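Local coordinates for protein glycoside hydrolase family 43 (Halothermothrix orenii, PDB 4QQS) that hydrolyses glycosidic bonds as a thermostable five-bladed beta-propeller enzyme with alpha-L-arabinofuranosidase activity, at residues Gly152-Gln157 / Asp189-Asn194; Arg120-Ile125 / Cys145-Ile150. One frame throughout, in Å; residues are numbered along the deposited sequence.

Interaction 1: residues Gly152-Gln157 / Asp189-Asn194; sequences GIHISQ and DAWQWN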
loop_
_atom_site.group_PDB
_atom_site.type_symbol
_atom_site.label_atom_id
_atom_site.label_comp_id
_atom_site.label_asym_id
_atom_site.label_seq_id
_atom_site.Cartn_x
_atom_site.Cartn_y
_atom_site.Cartn_z
ATOM N N GLY A 152 12.976 -12.080 -20.431
ATOM C CA GLY A 152 11.720 -12.547 -20.982
ATOM C C GLY A 152 10.505 -12.433 -20.088
ATOM O O GLY A 152 9.405 -12.701 -20.556
ATOM N N ILE A 153 10.694 -12.050 -18.826
ATOM C CA ILE A 153 9.614 -11.985 -17.851
ATOM C C ILE A 153 9.168 -10.537 -17.680
ATOM O O ILE A 153 10.009 -9.660 -17.469
ATOM C CB ILE A 153 10.091 -12.522 -16.480
ATOM C CG1 ILE A 153 10.710 -13.914 -16.615
ATOM C CG2 ILE A 153 8.954 -12.542 -15.478
ATOM C CD1 ILE A 153 9.810 -14.940 -17.275
ATOM N N HIS A 154 7.861 -10.283 -17.758
ATOM C CA HIS A 154 7.321 -8.979 -17.371
ATOM C C HIS A 154 7.258 -8.979 -15.859
ATOM O O HIS A 154 6.509 -9.765 -15.274
ATOM C CB HIS A 154 5.913 -8.775 -17.924
ATOM C CG HIS A 154 5.870 -8.330 -19.353
ATOM N ND1 HIS A 154 5.966 -9.206 -20.408
ATOM C CD2 HIS A 154 5.719 -7.102 -19.907
ATOM C CE1 HIS A 154 5.875 -8.547 -21.551
ATOM N NE2 HIS A 154 5.721 -7.266 -21.275
ATOM N N ILE A 155 8.048 -8.125 -15.215
ATOM C CA ILE A 155 8.306 -8.270 -13.791
ATOM C C ILE A 155 8.213 -6.941 -13.063
ATOM O O ILE A 155 8.833 -5.953 -13.471
ATOM C CB ILE A 155 9.686 -8.964 -13.565
ATOM C CG1 ILE A 155 9.922 -9.290 -12.094
ATOM C CG2 ILE A 155 10.828 -8.170 -14.167
ATOM C CD1 ILE A 155 11.036 -10.319 -11.887
ATOM N N SER A 156 7.413 -6.920 -11.999
ATOM C CA SER A 156 7.360 -5.779 -11.099
ATOM C C SER A 156 8.378 -5.952 -9.987
ATOM O O SER A 156 8.364 -6.959 -9.274
ATOM C CB SER A 156 5.961 -5.593 -10.515
ATOM O OG SER A 156 5.070 -5.105 -11.504
ATOM N N GLN A 157 9.279 -4.981 -9.876
ATOM C CA GLN A 157 10.344 -4.952 -8.875
ATOM C C GLN A 157 10.138 -3.774 -7.933
ATOM O O GLN A 157 9.663 -2.721 -8.366
ATOM C CB GLN A 157 11.698 -4.743 -9.555
ATOM C CG GLN A 157 12.074 -5.733 -10.630
ATOM C CD GLN A 157 13.359 -5.290 -11.303
ATOM O OE1 GLN A 157 13.411 -4.205 -11.878
ATOM N NE2 GLN A 157 14.414 -6.085 -11.176
ATOM N N ASP A 189 5.965 -18.085 -13.915
ATOM C CA ASP A 189 4.961 -17.395 -14.724
ATOM C C ASP A 189 5.606 -16.356 -15.666
ATOM O O ASP A 189 6.678 -15.806 -15.390
ATOM C CB ASP A 189 3.945 -16.645 -13.832
ATOM C CG ASP A 189 3.122 -17.562 -12.936
ATOM O OD1 ASP A 189 2.921 -18.728 -13.319
ATOM O OD2 ASP A 189 2.666 -17.107 -11.853
ATOM N N ALA A 190 4.904 -16.028 -16.744
ATOM C CA ALA A 190 5.381 -15.029 -17.701
ATOM C C ALA A 190 5.323 -13.588 -17.177
ATOM O O ALA A 190 6.049 -12.714 -17.668
ATOM C CB ALA A 190 4.574 -15.136 -18.994
ATOM N N TRP A 191 4.410 -13.372 -16.232
ATOM C CA TRP A 191 4.232 -12.102 -15.541
ATOM C C TRP A 191 4.423 -12.398 -14.065
ATOM O O TRP A 191 3.847 -13.370 -13.551
ATOM C CB TRP A 191 2.820 -11.554 -15.800
ATOM C CG TRP A 191 2.637 -11.061 -17.197
ATOM C CD1 TRP A 191 2.513 -11.817 -18.326
ATOM C CD2 TRP A 191 2.569 -9.694 -17.619
ATOM N NE1 TRP A 191 2.394 -11.005 -19.424
ATOM C CE2 TRP A 191 2.428 -9.695 -19.021
ATOM C CE3 TRP A 191 2.620 -8.470 -16.951
ATOM C CZ2 TRP A 191 2.347 -8.515 -19.768
ATOM C CZ3 TRP A 191 2.536 -7.308 -17.692
ATOM C CH2 TRP A 191 2.411 -7.337 -19.080
ATOM N N GLN A 192 5.200 -11.561 -13.380
ATOM C CA GLN A 192 5.541 -11.785 -11.972
ATOM C C GLN A 192 5.552 -10.462 -11.234
ATOM O O GLN A 192 5.985 -9.441 -11.778
ATOM C CB GLN A 192 6.918 -12.442 -11.845
ATOM C CG GLN A 192 7.027 -13.769 -12.578
ATOM C CD GLN A 192 8.367 -14.421 -12.430
ATOM O OE1 GLN A 192 9.127 -14.103 -11.519
ATOM N NE2 GLN A 192 8.646 -15.381 -13.306
ATOM N N TRP A 193 5.081 -10.476 -9.991
ATOM C CA TRP A 193 4.940 -9.254 -9.215
ATOM C C TRP A 193 5.503 -9.324 -7.810
ATOM O O TRP A 193 5.211 -10.258 -7.063
ATOM C CB TRP A 193 3.458 -8.899 -9.030
ATOM C CG TRP A 193 2.680 -8.650 -10.265
ATOM C CD1 TRP A 193 2.392 -7.455 -10.827
ATOM C CD2 TRP A 193 2.032 -9.649 -11.080
ATOM N NE1 TRP A 193 1.599 -7.644 -11.935
ATOM C CE2 TRP A 193 1.375 -8.985 -12.116
ATOM C CE3 TRP A 193 1.947 -11.050 -11.012
ATOM C CZ2 TRP A 193 0.652 -9.672 -13.099
ATOM C CZ3 TRP A 193 1.227 -11.725 -11.967
ATOM C CH2 TRP A 193 0.599 -11.038 -13.002
ATOM N N ASN A 194 6.248 -8.282 -7.444
ATOM C CA ASN A 194 6.349 -7.839 -6.055
ATOM C C ASN A 194 5.880 -6.386 -6.074
ATOM O O ASN A 194 6.461 -5.553 -6.791
ATOM C CB ASN A 194 7.778 -7.873 -5.494
ATOM C CG ASN A 194 8.312 -9.257 -5.100
ATOM O OD1 ASN A 194 9.469 -9.342 -4.695
ATOM N ND2 ASN A 194 7.511 -10.314 -5.191
HETATM O O HOH W 1 6.706 -12.340 -20.332
#
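His154 and Trp191 each set CG anti to the carbonyl carbon (chi1 -81° and -72°), so their rings leave two neighbouring parallel strands in the same direction. The imidazole forms an offset stack on the six-membered ring of Trp191, centroids 4.0 Å apart and planes 8° from parallel, while His154 CB makes a CH-pi contact 3.5 Å from that same centroid. A water in the imidazole plane lies 3.2 Å from His154 ND1 and donates to Gly152 O and Ala190 O. An alanine here would keep CB over the indole but lose the stack and the water's third partner, and would probably let the Trp191 ring wander. On the opposite sheet face, Gln192 reaches back with an extended chain; its NE2 donates to Asp189 O at 2.9 Å, the acceptor in the amide plane, and Ile153 CG2 packs 3.6 Å from Gln192 NE2. Four backbone bonds alternate between the strands, from His154 N to Ala190 O (3.0 Å) through to Asn194 N, which meets Ser156 O from above the carbonyl plane. This parallel pairing joins successive antiparallel blades of the propeller, just before Glu195, the predicted proton donor.

Interaction 2: residues Arg120-Ile125 / Cys145-Ile150; sequences RGLSFI and CSENII
In this five-bladed beta-propeller, residues 120-125 lead into strand 124-131, which starts an antiparallel blade, and pack against residues 145-150, the segment that follows that blade's first hairpin. Gly121 bends the chain with a positive phi (69°) and only skirts the Glu147 carboxylate. Leu122 supplies the apolar part: its branch CD2 crosses obliquely over the base of Glu147, 3.8 Å from Glu147 O and 4.0 Å from Glu147 CB. Ser123 carries the contact. With OG anti to its carbonyl carbon (chi1 -76°), Ser123 OG donates over a short 2.6 Å to Glu147 OE1, which accepts through its anti lone pair, on the side away from OE2. Glu147 presents that oxygen on an extended chain and also bonds His95 ND1 through it, so the carboxylate is fixed from two directions; the neighbouring imidazole would probably favour its ionised form. Ser123 N is 3.3 Å from the same Glu147 OE1, but the angle is too poor for a bond. Ser123 OG is itself gripped further by Leu96 N, which ties the serine to the preceding blade. With Phe124 and Ile125 the segment passes into strand 124-131. Across from Ser123, Ser146 OG sits between the backbone N and the carbonyl carbon (chi1 58°) and bonds Asp144 OD2. One water bridges the two serines, donating to Ser123 OG at 2.8 Å and to Ser146 OG at 2.9 Å.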
loop_
_atom_site.group_PDB
_atom_site.type_symbol
_atom_site.label_atom_id
_atom_site.label_comp_id
_atom_site.label_asym_id
_atom_site.label_seq_id
_atom_site.Cartn_x
_atom_site.Cartn_y
_atom_site.Cartn_z
ATOM N N ARG A 120 11.188 8.744 -15.806
ATOM C CA ARG A 120 12.292 8.030 -16.444
ATOM C C ARG A 120 11.826 7.302 -17.706
ATOM O O ARG A 120 12.472 6.349 -18.153
ATOM C CB ARG A 120 12.934 7.055 -15.454
ATOM C CG ARG A 120 13.453 7.734 -14.218
ATOM C CD ARG A 120 13.797 6.747 -13.126
ATOM N NE ARG A 120 14.116 7.467 -11.902
ATOM C CZ ARG A 120 14.128 6.907 -10.695
ATOM N NH1 ARG A 120 13.893 5.609 -10.550
ATOM N NH2 ARG A 120 14.373 7.648 -9.628
ATOM N N GLY A 121 10.705 7.734 -18.278
ATOM C CA GLY A 121 10.222 7.133 -19.505
ATOM C C GLY A 121 9.713 5.714 -19.347
ATOM O O GLY A 121 9.650 4.965 -20.312
ATOM N N LEU A 122 9.345 5.350 -18.123
ATOM C CA LEU A 122 8.836 4.016 -17.811
ATOM C C LEU A 122 7.679 4.149 -16.825
ATOM O O LEU A 122 7.296 5.258 -16.447
ATOM C CB LEU A 122 9.957 3.134 -17.246
ATOM C CG LEU A 122 11.078 2.792 -18.224
ATOM C CD1 LEU A 122 12.232 2.136 -17.493
ATOM C CD2 LEU A 122 10.549 1.893 -19.331
ATOM N N SER A 123 7.105 3.019 -16.430
ATOM C CA SER A 123 5.961 3.013 -15.534
ATOM C C SER A 123 6.347 2.677 -14.098
ATOM O O SER A 123 7.020 1.672 -13.831
ATOM C CB SER A 123 4.900 2.040 -16.037
ATOM O OG SER A 123 4.202 2.595 -17.151
ATOM N N PHE A 124 5.889 3.525 -13.177
ATOM C CA PHE A 124 6.154 3.391 -11.753
ATOM C C PHE A 124 4.857 3.578 -10.992
ATOM O O PHE A 124 4.068 4.468 -11.320
ATOM C CB PHE A 124 7.182 4.438 -11.286
ATOM C CG PHE A 124 8.479 4.339 -12.006
ATOM C CD1 PHE A 124 9.460 3.482 -11.556
ATOM C CD2 PHE A 124 8.720 5.075 -13.154
ATOM C CE1 PHE A 124 10.659 3.365 -12.236
ATOM C CE2 PHE A 124 9.920 4.963 -13.833
ATOM C CZ PHE A 124 10.888 4.117 -13.375
ATOM N N ILE A 125 4.661 2.748 -9.969
ATOM C CA ILE A 125 3.456 2.777 -9.152
ATOM C C ILE A 125 3.785 2.428 -7.699
ATOM O O ILE A 125 4.925 2.097 -7.361
ATOM C CB ILE A 125 2.371 1.783 -9.669
ATOM C CG1 ILE A 125 2.779 0.319 -9.452
ATOM C CG2 ILE A 125 2.035 2.044 -11.143
ATOM C CD1 ILE A 125 1.656 -0.663 -9.681
ATOM N N CYS A 145 5.722 -4.057 -14.103
ATOM C CA CYS A 145 5.803 -5.094 -15.129
ATOM C C CYS A 145 5.351 -4.669 -16.522
ATOM O O CYS A 145 5.855 -5.224 -17.494
ATOM C CB CYS A 145 4.994 -6.310 -14.679
ATOM S SG CYS A 145 3.262 -5.978 -14.397
ATOM N N SER A 146 4.435 -3.706 -16.630
ATOM C CA SER A 146 3.935 -3.289 -17.933
ATOM C C SER A 146 5.062 -2.895 -18.866
ATOM O O SER A 146 4.946 -3.127 -20.060
ATOM C CB SER A 146 2.947 -2.126 -17.792
ATOM O OG SER A 146 3.530 -1.008 -17.153
ATOM N N GLU A 147 6.126 -2.297 -18.339
ATOM C CA GLU A 147 7.235 -1.824 -19.155
ATOM C C GLU A 147 8.586 -2.309 -18.647
ATOM O O GLU A 147 9.618 -1.750 -18.992
ATOM C CB GLU A 147 7.233 -0.291 -19.234
ATOM C CG GLU A 147 5.946 0.298 -19.755
ATOM C CD GLU A 147 6.090 1.760 -20.105
ATOM O OE1 GLU A 147 5.622 2.631 -19.356
ATOM O OE2 GLU A 147 6.685 2.060 -21.153
ATOM N N ASN A 148 8.592 -3.364 -17.848
ATOM C CA ASN A 148 9.825 -3.890 -17.252
ATOM C C ASN A 148 9.933 -5.358 -17.601
ATOM O O ASN A 148 9.227 -6.178 -17.028
ATOM C CB ASN A 148 9.770 -3.681 -15.736
ATOM C CG ASN A 148 11.116 -3.787 -15.064
ATOM O OD1 ASN A 148 12.165 -3.530 -15.668
ATOM N ND2 ASN A 148 11.095 -4.086 -13.782
ATOM N N ILE A 149 10.783 -5.678 -18.578
ATOM C CA ILE A 149 10.958 -7.054 -19.033
ATOM C C ILE A 149 12.405 -7.426 -18.772
ATOM O O ILE A 149 13.332 -6.755 -19.248
ATOM C CB ILE A 149 10.631 -7.219 -20.532
ATOM C CG1 ILE A 149 9.214 -6.734 -20.833
ATOM C CG2 ILE A 149 10.800 -8.674 -20.966
ATOM C CD1 ILE A 149 8.896 -6.683 -22.301
ATOM N N ILE A 150 12.611 -8.488 -18.004
ATOM C CA ILE A 150 13.953 -8.950 -17.665
ATOM C C ILE A 150 13.999 -10.444 -17.962
ATOM O O ILE A 150 13.198 -11.222 -17.423
ATOM C CB ILE A 150 14.310 -8.679 -16.184
ATOM C CG1 ILE A 150 14.216 -7.180 -15.876
ATOM C CG2 ILE A 150 15.700 -9.216 -15.875
ATOM C CD1 ILE A 150 14.419 -6.827 -14.408
HETATM O O HOH W 2 2.053 1.200 -18.370
#

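From the N terminus, residues 120-125 come first; the hairpin of strands 124-131 and 137-143 follows, and interaction 2 closes that 19-residue loop at 145-150. Almost at once the chain turns from strand 149-150 into 152-157, where interaction 1 opens; it closes at 189-194 after a 31-residue excursion containing strand 175-178. The two contacts run in series, neither nested nor crossed. They meet side by side: Ile155 N to Asn148 O and Ser156 OG to Cys145 N, each 2.9 Å, are probable hydrogen bonds. Interaction 2 thus ties the entrance of one blade to the connection between its second and third long strands, and interaction 1 carries the same sheet into the following blade.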